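Long-range contacts in DUF6844 domain-containing protein (Francisella tularensis subsp. tularensis, PDB 4QVR), which is of unknown function, carries a predicted signal peptide and is therefore probably exported from the cytoplasm: residues Ile330-Gln335 against Ile358-Asn363; Tyr351-Ala356 against Tyr442-Lys447; Asn363-Ile368 against Leu419-Leu424. One frame throughout, in Å; residues are numbered along the deposited sequence. Where two conformers were deposited one is given.

Contact 1 (Ile330-Gln335 against Ile358-Asn363); sequences ILAYGQ and IMARAN
Ala332 and Gly334 of an inner sheet strand receive Ala360 of a helix in a close, buried helix-on-sheet contact, where the absence of large side chains lets the two backbones come together. The axes of the short segments pass 5.9 Å apart and run at 143°, and Gly334 CA lies 4.2 Å from Ala360 CA. With no side chain on Gly334, its CA faces the backbone N of Ala360 at 3.9 Å. Beside it, the methyl CB of Ala332 rests 3.4 Å from the carbonyl O of Ala360. The carbonyl O of Tyr333 is approached twice from the helix: Ala360 CA makes a CA-H...O contact at 3.4 Å, and Asn363 ND2 gives a hydrogen bond of 2.8 Å, weak because the angle at its hydrogen is only 119°. OD1 of the same amide accepts a hydrogen bond from Gln139 NE2, so both of its ends are engaged. At the far end of the contact Met359, a selenomethionine deposited in two conformers, makes a tentative approach to Gln335 O. Helix 134-159 meets both Met359 and Asn363, while strands 318-322 and 440-448 flank strand 328-337 in the antiparallel sheet.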
loop_
_atom_site.group_PDB
_atom_site.type_symbol
_atom_site.label_atom_id
_atom_site.label_comp_id
_atom_site.label_asym_id
_atom_site.label_seq_id
_atom_site.Cartn_x
_atom_site.Cartn_y
_atom_site.Cartn_z
ATOM N N ILE A 330 -9.081 -7.359 -9.208
ATOM C CA ILE A 330 -7.862 -6.853 -8.644
ATOM C C ILE A 330 -6.682 -7.323 -9.468
ATOM O O ILE A 330 -6.564 -8.504 -9.751
ATOM C CB ILE A 330 -7.732 -7.342 -7.202
ATOM C CG1 ILE A 330 -8.919 -6.781 -6.407
ATOM C CG2 ILE A 330 -6.395 -6.904 -6.606
ATOM C CD1 ILE A 330 -9.224 -7.524 -5.137
ATOM N N LEU A 331 -5.831 -6.385 -9.870
ATOM C CA LEU A 331 -4.646 -6.712 -10.628
ATOM C C LEU A 331 -3.495 -6.640 -9.664
ATOM O O LEU A 331 -3.519 -5.850 -8.740
ATOM C CB LEU A 331 -4.413 -5.725 -11.748
ATOM C CG LEU A 331 -5.537 -5.599 -12.758
ATOM C CD1 LEU A 331 -5.100 -4.637 -13.855
ATOM C CD2 LEU A 331 -5.868 -6.946 -13.340
ATOM N N ALA A 332 -2.505 -7.493 -9.876
ATOM C CA ALA A 332 -1.315 -7.543 -9.056
ATOM C C ALA A 332 -0.137 -7.648 -9.993
ATOM O O ALA A 332 -0.102 -8.540 -10.860
ATOM C CB ALA A 332 -1.340 -8.746 -8.154
ATOM N N TYR A 333 0.822 -6.744 -9.814
ATOM C CA TYR A 333 2.037 -6.721 -10.619
ATOM C C TYR A 333 3.156 -7.470 -9.961
ATOM O O TYR A 333 3.236 -7.520 -8.748
ATOM C CB TYR A 333 2.494 -5.290 -10.797
ATOM C CG TYR A 333 1.474 -4.402 -11.476
ATOM C CD1 TYR A 333 1.269 -4.477 -12.841
ATOM C CD2 TYR A 333 0.746 -3.460 -10.754
ATOM C CE1 TYR A 333 0.337 -3.652 -13.481
ATOM C CE2 TYR A 333 -0.161 -2.617 -11.383
ATOM C CZ TYR A 333 -0.370 -2.729 -12.750
ATOM O OH TYR A 333 -1.272 -1.907 -13.381
ATOM N N GLY A 334 4.060 -8.010 -10.759
ATOM C CA GLY A 334 5.194 -8.743 -10.230
ATOM C C GLY A 334 6.287 -8.807 -11.250
ATOM O O GLY A 334 6.022 -8.784 -12.435
ATOM N N GLN A 335 7.527 -8.891 -10.793
ATOM C CA GLN A 335 8.675 -8.953 -11.682
ATOM C C GLN A 335 9.639 -10.003 -11.201
ATOM O O GLN A 335 9.643 -10.327 -10.015
ATOM C CB GLN A 335 9.392 -7.597 -11.741
ATOM C CG GLN A 335 8.470 -6.504 -12.220
ATOM C CD GLN A 335 9.103 -5.135 -12.304
ATOM O OE1 GLN A 335 10.310 -4.970 -12.209
ATOM N NE2 GLN A 335 8.266 -4.141 -12.509
ATOM N N ILE A 358 5.474 -14.970 -8.063
ATOM C CA ILE A 358 5.706 -15.054 -6.629
ATOM C C ILE A 358 5.497 -13.685 -6.006
ATOM O O ILE A 358 4.852 -13.580 -4.957
ATOM C CB ILE A 358 7.151 -15.513 -6.294
ATOM C CG1 ILE A 358 7.395 -16.963 -6.737
ATOM C CG2 ILE A 358 7.430 -15.405 -4.799
ATOM C CD1 ILE A 358 8.832 -17.438 -6.540
HETATM N N MSE A 359 6.044 -12.640 -6.644
HETATM C CA MSE A 359 5.935 -11.282 -6.120
HETATM C C MSE A 359 4.514 -10.797 -6.260
HETATM O O MSE A 359 3.974 -10.214 -5.327
HETATM C CB MSE A 359 6.922 -10.292 -6.755
HETATM C CG MSE A 359 8.408 -10.697 -6.635
HETATM SE SE MSE A 359 9.080 -10.793 -4.772
HETATM C CE MSE A 359 11.022 -10.751 -5.077
ATOM N N ALA A 360 3.891 -11.042 -7.408
ATOM C CA ALA A 360 2.514 -10.607 -7.631
ATOM C C ALA A 360 1.573 -11.209 -6.588
ATOM O O ALA A 360 0.667 -10.533 -6.086
ATOM C CB ALA A 360 2.062 -10.961 -9.036
ATOM N N ARG A 361 1.821 -12.467 -6.240
ATOM C CA ARG A 361 1.020 -13.159 -5.263
ATOM C C ARG A 361 1.230 -12.554 -3.877
ATOM O O ARG A 361 0.267 -12.334 -3.146
ATOM C CB ARG A 361 1.376 -14.640 -5.248
ATOM C CG ARG A 361 0.454 -15.476 -4.384
ATOM C CD ARG A 361 0.909 -16.919 -4.270
ATOM N NE ARG A 361 -0.021 -17.651 -3.416
ATOM C CZ ARG A 361 -0.022 -17.604 -2.085
ATOM N NH1 ARG A 361 0.862 -16.859 -1.422
ATOM N NH2 ARG A 361 -0.923 -18.297 -1.412
ATOM N N ALA A 362 2.481 -12.290 -3.509
ATOM C CA ALA A 362 2.762 -11.682 -2.223
ATOM C C ALA A 362 2.045 -10.317 -2.104
ATOM O O ALA A 362 1.632 -9.910 -1.016
ATOM C CB ALA A 362 4.260 -11.543 -2.006
ATOM N N ASN A 363 1.894 -9.607 -3.214
ATOM C CA ASN A 363 1.172 -8.338 -3.207
ATOM C C ASN A 363 -0.302 -8.552 -2.804
ATOM O O ASN A 363 -0.892 -7.756 -2.058
ATOM C CB ASN A 363 1.264 -7.663 -4.575
ATOM C CG ASN A 363 2.605 -6.980 -4.821
ATOM O OD1 ASN A 363 3.268 -6.514 -3.903
ATOM N ND2 ASN A 363 2.969 -6.869 -6.061
#

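Contact 2 (Tyr351-Ala356 against Tyr442-Lys447); sequences YGYKQA and YGVVLK
Tyr442 fills the hollow left by Gly352 on the helix, and the ring of Tyr353 stands beside it as the next ridge. The segment axes are 6.8 Å apart and inclined by 47°. Tyr442 packs against the bare backbone of Gly352, with CD2 3.7 Å from Gly352 CA and CB equally near the glycine carbonyl carbon; Gly352, with no side chain, leaves room for the ring. On its other side Tyr442 turns its CD1 edge to the face of Tyr353, 3.7 Å from Tyr353 CZ and off-centre toward the rim. This is a T-shaped pair, the planes at 72° and the ring centroids 5.2 Å apart. Tyr353 CG is anti to its own carbonyl carbon (chi1 -61°), which brings the ring alongside the strand: Gly443 O lies in the ring plane at the edge, 3.6 Å from Tyr353 CD1. Arg429 of the adjoining strand 424-433 adds a cation-pi contact to Tyr353. Further along, the small bump of Ala356 CB sits above Gly443 CA at 4.0 Å and against Val444 CG2 at 3.8 Å. Val444 spreads its two methyls beneath the helix, CG1 toward Tyr353 O and CG2 toward Ala356 O. Gly352 and Ala356, one turn apart on the helix, thus face Tyr442, Gly443 and Val444 of the strand, an interlocking fit of a helix on one face of an antiparallel sheet, as in two-layer alpha+beta folds.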
loop_
_atom_site.group_PDB
_atom_site.type_symbol
_atom_site.label_atom_id
_atom_site.label_comp_id
_atom_site.label_asym_id
_atom_site.label_seq_id
_atom_site.Cartn_x
_atom_site.Cartn_y
_atom_site.Cartn_z
ATOM N N TYR A 351 11.456 -19.374 -16.139
ATOM C CA TYR A 351 11.765 -19.063 -14.749
ATOM C C TYR A 351 11.444 -17.641 -14.278
ATOM O O TYR A 351 11.053 -17.444 -13.126
ATOM C CB TYR A 351 13.238 -19.368 -14.474
ATOM C CG TYR A 351 13.581 -19.271 -13.014
ATOM C CD1 TYR A 351 13.018 -20.157 -12.098
ATOM C CD2 TYR A 351 14.469 -18.306 -12.543
ATOM C CE1 TYR A 351 13.315 -20.078 -10.750
ATOM C CE2 TYR A 351 14.778 -18.222 -11.194
ATOM C CZ TYR A 351 14.199 -19.111 -10.301
ATOM O OH TYR A 351 14.500 -19.043 -8.957
ATOM N N GLY A 352 11.639 -16.660 -15.147
ATOM C CA GLY A 352 11.374 -15.284 -14.800
ATOM C C GLY A 352 9.900 -15.037 -14.536
ATOM O O GLY A 352 9.524 -14.371 -13.558
ATOM N N TYR A 353 9.059 -15.571 -15.409
ATOM C CA TYR A 353 7.629 -15.417 -15.242
ATOM C C TYR A 353 7.163 -16.103 -13.964
ATOM O O TYR A 353 6.311 -15.570 -13.261
ATOM C CB TYR A 353 6.865 -15.930 -16.462
ATOM C CG TYR A 353 7.224 -15.170 -17.723
ATOM C CD1 TYR A 353 6.909 -13.832 -17.847
ATOM C CD2 TYR A 353 7.861 -15.794 -18.793
ATOM C CE1 TYR A 353 7.230 -13.126 -18.980
ATOM C CE2 TYR A 353 8.181 -15.087 -19.938
ATOM C CZ TYR A 353 7.859 -13.751 -20.016
ATOM O OH TYR A 353 8.163 -13.018 -21.129
ATOM N N LYS A 354 7.732 -17.266 -13.648
ATOM C CA LYS A 354 7.358 -17.977 -12.434
ATOM C C LYS A 354 7.660 -17.107 -11.211
ATOM O O LYS A 354 6.797 -16.931 -10.370
ATOM C CB LYS A 354 8.108 -19.301 -12.300
ATOM C CG LYS A 354 7.636 -20.149 -11.125
ATOM C CD LYS A 354 8.720 -21.105 -10.622
ATOM C CE LYS A 354 9.247 -22.062 -11.683
ATOM N NZ LYS A 354 8.211 -23.008 -12.180
ATOM N N GLN A 355 8.881 -16.574 -11.113
ATOM C CA GLN A 355 9.256 -15.731 -9.965
ATOM C C GLN A 355 8.560 -14.396 -9.930
ATOM O O GLN A 355 8.425 -13.801 -8.857
ATOM C CB GLN A 355 10.771 -15.571 -9.817
ATOM C CG GLN A 355 11.383 -16.820 -9.190
ATOM C CD GLN A 355 12.784 -16.612 -8.666
ATOM O OE1 GLN A 355 13.133 -17.116 -7.594
ATOM N NE2 GLN A 355 13.592 -15.857 -9.404
ATOM N N ALA A 356 8.118 -13.927 -11.094
ATOM C CA ALA A 356 7.352 -12.702 -11.171
ATOM C C ALA A 356 5.978 -12.953 -10.545
ATOM O O ALA A 356 5.395 -12.059 -9.948
ATOM C CB ALA A 356 7.220 -12.230 -12.614
ATOM N N TYR A 442 11.529 -9.836 -16.237
ATOM C CA TYR A 442 10.301 -10.429 -16.683
ATOM C C TYR A 442 9.221 -9.929 -15.773
ATOM O O TYR A 442 9.490 -9.558 -14.627
ATOM C CB TYR A 442 10.393 -11.943 -16.582
ATOM C CG TYR A 442 11.476 -12.521 -17.446
ATOM C CD1 TYR A 442 11.220 -12.886 -18.754
ATOM C CD2 TYR A 442 12.770 -12.674 -16.956
ATOM C CE1 TYR A 442 12.217 -13.407 -19.556
ATOM C CE2 TYR A 442 13.774 -13.191 -17.740
ATOM C CZ TYR A 442 13.494 -13.559 -19.038
ATOM O OH TYR A 442 14.494 -14.070 -19.818
ATOM N N GLY A 443 7.993 -9.921 -16.256
ATOM C CA GLY A 443 6.911 -9.465 -15.422
ATOM C C GLY A 443 5.615 -10.116 -15.775
ATOM O O GLY A 443 5.463 -10.683 -16.867
ATOM N N VAL A 444 4.686 -10.054 -14.830
ATOM C CA VAL A 444 3.345 -10.584 -15.016
ATOM C C VAL A 444 2.355 -9.637 -14.377
ATOM O O VAL A 444 2.720 -8.805 -13.519
ATOM C CB VAL A 444 3.142 -11.976 -14.353
ATOM C CG1 VAL A 444 4.016 -13.035 -15.011
ATOM C CG2 VAL A 444 3.433 -11.911 -12.863
ATOM N N VAL A 445 1.112 -9.764 -14.823
ATOM C CA VAL A 445 -0.015 -9.063 -14.250
ATOM C C VAL A 445 -1.020 -10.153 -13.991
ATOM O O VAL A 445 -1.472 -10.835 -14.927
ATOM C CB VAL A 445 -0.648 -8.030 -15.181
ATOM C CG1 VAL A 445 -1.799 -7.344 -14.457
ATOM C CG2 VAL A 445 0.389 -7.006 -15.644
ATOM N N LEU A 446 -1.341 -10.349 -12.721
ATOM C CA LEU A 446 -2.262 -11.377 -12.333
ATOM C C LEU A 446 -3.579 -10.717 -12.013
ATOM O O LEU A 446 -3.612 -9.568 -11.583
ATOM C CB LEU A 446 -1.736 -12.160 -11.124
ATOM C CG LEU A 446 -0.401 -12.916 -11.266
ATOM C CD1 LEU A 446 -0.162 -13.802 -10.049
ATOM C CD2 LEU A 446 -0.346 -13.774 -12.511
ATOM N N LYS A 447 -4.664 -11.448 -12.262
ATOM C CA LYS A 447 -6.011 -10.973 -11.978
ATOM C C LYS A 447 -6.655 -11.938 -10.988
ATOM O O LYS A 447 -6.671 -13.151 -11.214
ATOM C CB LYS A 447 -6.868 -10.911 -13.241
ATOM C CG LYS A 447 -8.283 -10.416 -12.978
ATOM C CD LYS A 447 -9.220 -10.753 -14.121
ATOM C CE LYS A 447 -10.655 -10.364 -13.791
ATOM N NZ LYS A 447 -11.641 -10.835 -14.806
#

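Contact 3 (Asn363-Ile368 against Leu419-Leu424); sequences NLVTLI and LDIVGL
Ile421 and Ile368 meet tip to tip, and the contact is built around them: a loop carrying aliphatic side chains lies along one side of a helix, with no hydrogen bond between the two segments. Ile421 has the most surface buried. Its CG1 is anti to its own carbonyl carbon (chi1 -47°) and the chain bends again at chi2 (-64°), bringing the CD1 methyl to 3.5 Å from Ile368 CD1, closer than carbon atoms usually pack. The same methyl of Ile421 passes Val365 CG2 at 4.4 Å, a looser touch, while its other branch, CG2, comes to 4.5 Å from Leu364 CD1. Ile421 thus reaches residues on two successive turns of the helix.

Ile368 uses both of its branches. CG1 extends to CD1 and meets Ile421; CG2 points to Leu419, two residues before Ile421, and lies 3.7 Å from Leu419 CD1, the two side chains crossing at a slant. Leu419 is exposed and poorly ordered, which makes this end of the contact less certain than the middle.

At the other end, Leu364 supplies the one buried side chain among those that touch. Its CD1 packs 3.5 Å from Leu424 CD2, the two leucines sliding past one another in opposite directions.

Trp448, the last residue of strand 440-448, touches Leu364, Ile368, Ile421 and Leu424 alike, and so joins helix and loop to the sheet. Leu364 also packs on Ala332 of strand 328-337 and on Ile318 of strand 318-322. The loop itself follows helix 402-415 and leads into strand 424-433, an outermost strand of the four-stranded sheet, so that this surface contact brings the entry to that strand against helix 349-370.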
loop_
_atom_site.group_PDB
_atom_site.type_symbol
_atom_site.label_atom_id
_atom_site.label_comp_id
_atom_site.label_asym_id
_atom_site.label_seq_id
_atom_site.Cartn_x
_atom_site.Cartn_y
_atom_site.Cartn_z
ATOM N N ASN A 363 1.894 -9.607 -3.214
ATOM C CA ASN A 363 1.172 -8.338 -3.207
ATOM C C ASN A 363 -0.302 -8.552 -2.804
ATOM O O ASN A 363 -0.892 -7.756 -2.058
ATOM C CB ASN A 363 1.264 -7.663 -4.575
ATOM C CG ASN A 363 2.605 -6.980 -4.821
ATOM O OD1 ASN A 363 3.268 -6.514 -3.903
ATOM N ND2 ASN A 363 2.969 -6.869 -6.061
ATOM N N LEU A 364 -0.906 -9.631 -3.297
ATOM C CA LEU A 364 -2.276 -9.956 -2.935
ATOM C C LEU A 364 -2.375 -10.388 -1.472
ATOM O O LEU A 364 -3.305 -10.002 -0.780
ATOM C CB LEU A 364 -2.862 -11.029 -3.860
ATOM C CG LEU A 364 -3.097 -10.569 -5.312
ATOM C CD1 LEU A 364 -3.505 -11.759 -6.163
ATOM C CD2 LEU A 364 -4.140 -9.452 -5.392
ATOM N N VAL A 365 -1.414 -11.166 -0.995
ATOM C CA VAL A 365 -1.417 -11.593 0.406
ATOM C C VAL A 365 -1.401 -10.384 1.341
ATOM O O VAL A 365 -2.168 -10.312 2.284
ATOM C CB VAL A 365 -0.228 -12.522 0.708
ATOM C CG1 VAL A 365 -0.063 -12.735 2.219
ATOM C CG2 VAL A 365 -0.394 -13.863 -0.024
ATOM N N THR A 366 -0.549 -9.415 1.045
ATOM C CA THR A 366 -0.469 -8.202 1.822
ATOM C C THR A 366 -1.789 -7.374 1.791
ATOM O O THR A 366 -2.198 -6.734 2.780
ATOM C CB THR A 366 0.684 -7.356 1.248
ATOM O OG1 THR A 366 1.888 -8.124 1.338
ATOM C CG2 THR A 366 0.845 -6.082 2.007
ATOM N N LEU A 367 -2.425 -7.367 0.636
ATOM C CA LEU A 367 -3.687 -6.667 0.457
ATOM C C LEU A 367 -4.755 -7.261 1.364
ATOM O O LEU A 367 -5.459 -6.576 2.073
ATOM C CB LEU A 367 -4.158 -6.832 -0.989
ATOM C CG LEU A 367 -5.551 -6.292 -1.303
ATOM C CD1 LEU A 367 -5.553 -4.788 -1.041
ATOM C CD2 LEU A 367 -5.920 -6.631 -2.742
ATOM N N ILE A 368 -4.857 -8.563 1.310
ATOM C CA ILE A 368 -5.859 -9.286 2.078
ATOM C C ILE A 368 -5.622 -9.139 3.577
ATOM O O ILE A 368 -6.565 -8.901 4.329
ATOM C CB ILE A 368 -5.902 -10.737 1.600
ATOM C CG1 ILE A 368 -6.412 -10.746 0.155
ATOM C CG2 ILE A 368 -6.811 -11.582 2.485
ATOM C CD1 ILE A 368 -6.229 -12.056 -0.559
ATOM N N LEU A 419 -3.057 -17.925 3.377
ATOM C CA LEU A 419 -4.402 -18.332 2.981
ATOM C C LEU A 419 -4.410 -18.518 1.464
ATOM O O LEU A 419 -4.817 -17.622 0.729
ATOM C CB LEU A 419 -5.445 -17.294 3.433
ATOM C CG LEU A 419 -5.353 -15.817 2.991
ATOM C CD1 LEU A 419 -6.522 -15.056 3.600
ATOM C CD2 LEU A 419 -4.042 -15.135 3.364
ATOM N N ASP A 420 -3.946 -19.681 1.002
ATOM C CA ASP A 420 -3.837 -19.945 -0.445
ATOM C C ASP A 420 -4.885 -19.181 -1.264
ATOM O O ASP A 420 -6.093 -19.355 -1.076
ATOM C CB ASP A 420 -3.773 -21.458 -0.785
ATOM C CG ASP A 420 -4.828 -22.293 -0.068
ATOM O OD1 ASP A 420 -5.720 -21.724 0.596
ATOM O OD2 ASP A 420 -4.747 -23.537 -0.167
ATOM N N ILE A 421 -4.393 -18.316 -2.154
ATOM C CA ILE A 421 -5.240 -17.493 -3.009
ATOM C C ILE A 421 -5.726 -18.368 -4.149
ATOM O O ILE A 421 -4.920 -19.000 -4.826
ATOM C CB ILE A 421 -4.471 -16.295 -3.640
ATOM C CG1 ILE A 421 -3.612 -15.519 -2.620
ATOM C CG2 ILE A 421 -5.445 -15.358 -4.342
ATOM C CD1 ILE A 421 -4.383 -14.834 -1.514
ATOM N N VAL A 422 -7.036 -18.389 -4.374
ATOM C CA VAL A 422 -7.617 -19.212 -5.437
ATOM C C VAL A 422 -7.979 -18.387 -6.662
ATOM O O VAL A 422 -8.328 -17.212 -6.558
ATOM C CB VAL A 422 -8.894 -19.948 -4.949
ATOM C CG1 VAL A 422 -9.526 -20.761 -6.076
ATOM C CG2 VAL A 422 -8.569 -20.848 -3.766
ATOM N N GLY A 423 -7.884 -19.018 -7.825
ATOM C CA GLY A 423 -8.265 -18.389 -9.069
ATOM C C GLY A 423 -7.438 -17.183 -9.414
ATOM O O GLY A 423 -7.895 -16.053 -9.309
ATOM N N LEU A 424 -6.208 -17.433 -9.814
ATOM C CA LEU A 424 -5.317 -16.374 -10.223
ATOM C C LEU A 424 -4.990 -16.564 -11.673
ATOM O O LEU A 424 -4.308 -17.524 -12.020
ATOM C CB LEU A 424 -4.023 -16.422 -9.430
ATOM C CG LEU A 424 -4.108 -16.048 -7.970
ATOM C CD1 LEU A 424 -2.714 -16.153 -7.373
ATOM C CD2 LEU A 424 -4.665 -14.637 -7.828
#

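All three contacts lie along helix 349-370, which crosses one face of the four-stranded antiparallel sheet. Contacts 1 and 2 have centres about 8 Å apart and use adjacent strands; Ala332 O to Leu446 N (2.9 Å) and Gly334 O to Val444 N (3.0 Å) are probable hydrogen bonds between them. Contact 3 shares Asn363 with contact 1, its centre about 9 Å away, and Ile330 CG2 packs 3.6 Å from Leu364 CD2. Contacts 2 and 3 are more distant, about 15 Å between centres. In sequence, contact 3 is nested in the loop closed by contact 2. The function is unknown, so none of the three can be tied to a site.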